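Long-range contact in fibronectin-binding protein BBK32 (Borrelia burgdorferi, PDB 6N1L), which binds fibronectin and, through its complement inhibitory domain, probably blocks the classical pathway of complement by binding C1r: residues K29-Y34 with A128-I133. Numbering follows the deposited sequence.
Sequences KIYNTY and AIVTSI
Within the helical bundle of the complement inhibitory domain, segments 29-34 and 128-133, on helices 9-44 and 122-147, meet through I30, Y31 and Y34 on one and I129, V130 and I133 on the other. V130 meets both tyrosines, one with each methyl. Its CG2 sits 3.7 Å from the centroid of the Y34 ring and 12° off the ring normal, the geometry of a CH-pi contact over the face. Its CG1, anti to the backbone N (chi1 165°), reaches the edge of the Y31 ring near the ring plane, where V130 CG1 and Y31 CE1 are 3.6 Å apart. The axes of the two segments come within 10.5 Å and run in broadly opposite directions, well short of antiparallel, at 139° between their N-to-C directions; CA atoms come nearest at Y31 and V130, 6.8 Å apart. One turn beyond V130, I133 holds CG1 between its backbone N and carbonyl carbon, and the CD1 on that branch meets I30 CG2 at 3.7 Å; I129 CD1 lies farther off, 4.3 Å from I30 CG2. No hydrogen bond links the two segments, and the interface between them is apolar. F73 of helix 66-87 touches I30, I129 and I133, while L112 of helix 93-117 touches I129 and I133, which places this isoleucine side of the contact in the core shared by four helices.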
# COMPACT_ATOMS: atom_id res chain seq x y z
N LYS A 29 0.68 3.64 5.34
CA LYS A 29 0.63 5.05 4.95
C LYS A 29 -0.52 5.31 3.98
O LYS A 29 -1.25 6.30 4.12
CB LYS A 29 1.96 5.46 4.34
CG LYS A 29 2.04 6.93 3.94
CD LYS A 29 3.32 7.19 3.16
CE LYS A 29 3.44 8.66 2.75
NZ LYS A 29 4.64 8.89 1.90
N ILE A 30 -0.69 4.43 2.99
CA ILE A 30 -1.78 4.59 2.03
C ILE A 30 -3.13 4.47 2.73
O ILE A 30 -4.05 5.25 2.48
CB ILE A 30 -1.66 3.56 0.89
CG1 ILE A 30 -0.42 3.80 0.04
CG2 ILE A 30 -2.88 3.64 -0.01
CD1 ILE A 30 -0.04 2.60 -0.89
N TYR A 31 -3.27 3.47 3.62
CA TYR A 31 -4.56 3.28 4.29
C TYR A 31 -4.87 4.46 5.21
O TYR A 31 -6.02 4.91 5.29
CB TYR A 31 -4.57 1.96 5.06
CG TYR A 31 -5.89 1.70 5.73
CD1 TYR A 31 -7.02 1.39 4.97
CD2 TYR A 31 -6.02 1.77 7.10
CE1 TYR A 31 -8.24 1.19 5.57
CE2 TYR A 31 -7.24 1.54 7.71
CZ TYR A 31 -8.34 1.25 6.94
OH TYR A 31 -9.55 1.03 7.57
N ASN A 32 -3.85 4.96 5.91
CA ASN A 32 -4.06 6.13 6.77
C ASN A 32 -4.46 7.36 5.96
O ASN A 32 -5.27 8.17 6.43
CB ASN A 32 -2.81 6.42 7.59
CG ASN A 32 -2.55 5.37 8.68
OD1 ASN A 32 -3.43 4.58 9.04
ND2 ASN A 32 -1.35 5.39 9.22
N THR A 33 -3.93 7.50 4.75
CA THR A 33 -4.35 8.60 3.88
C THR A 33 -5.82 8.46 3.50
O THR A 33 -6.59 9.43 3.57
CB THR A 33 -3.48 8.65 2.62
OG1 THR A 33 -2.10 8.73 2.98
CG2 THR A 33 -3.83 9.91 1.79
N TYR A 34 -6.23 7.26 3.10
CA TYR A 34 -7.64 7.00 2.83
C TYR A 34 -8.51 7.35 4.03
O TYR A 34 -9.55 8.00 3.87
CB TYR A 34 -7.80 5.54 2.43
CG TYR A 34 -9.23 5.07 2.45
CD1 TYR A 34 -10.12 5.48 1.47
CD2 TYR A 34 -9.67 4.19 3.43
CE1 TYR A 34 -11.45 5.03 1.48
CE2 TYR A 34 -10.98 3.74 3.45
CZ TYR A 34 -11.86 4.16 2.47
OH TYR A 34 -13.16 3.71 2.50
N ALA A 128 -11.35 1.54 -4.70
CA ALA A 128 -11.04 0.37 -5.51
C ALA A 128 -9.91 -0.49 -4.93
O ALA A 128 -9.82 -1.67 -5.29
CB ALA A 128 -10.68 0.82 -6.93
N ILE A 129 -9.04 0.05 -4.08
CA ILE A 129 -7.85 -0.70 -3.69
C ILE A 129 -7.73 -0.97 -2.20
O ILE A 129 -6.83 -1.70 -1.79
CB ILE A 129 -6.55 -0.04 -4.22
CG1 ILE A 129 -6.40 1.42 -3.76
CG2 ILE A 129 -6.52 -0.11 -5.75
CD1 ILE A 129 -5.78 1.59 -2.40
N VAL A 130 -8.63 -0.43 -1.36
CA VAL A 130 -8.40 -0.51 0.08
C VAL A 130 -8.47 -1.95 0.59
O VAL A 130 -7.62 -2.38 1.38
CB VAL A 130 -9.36 0.41 0.85
CG1 VAL A 130 -9.36 0.04 2.33
CG2 VAL A 130 -8.88 1.84 0.70
N THR A 131 -9.48 -2.71 0.16
CA THR A 131 -9.56 -4.10 0.60
C THR A 131 -8.32 -4.88 0.19
O THR A 131 -7.74 -5.61 1.00
CB THR A 131 -10.82 -4.78 0.06
OG1 THR A 131 -11.96 -4.22 0.72
CG2 THR A 131 -10.78 -6.27 0.33
N SER A 132 -7.87 -4.71 -1.06
CA SER A 132 -6.72 -5.46 -1.56
C SER A 132 -5.45 -5.14 -0.78
O SER A 132 -4.68 -6.05 -0.45
CB SER A 132 -6.51 -5.18 -3.05
OG SER A 132 -7.61 -5.68 -3.81
N ILE A 133 -5.21 -3.86 -0.47
CA ILE A 133 -3.96 -3.57 0.23
C ILE A 133 -4.02 -4.03 1.68
O ILE A 133 -2.98 -4.39 2.25
CB ILE A 133 -3.56 -2.08 0.11
CG1 ILE A 133 -4.58 -1.18 0.81
CG2 ILE A 133 -3.37 -1.70 -1.36
CD1 ILE A 133 -4.08 0.27 1.00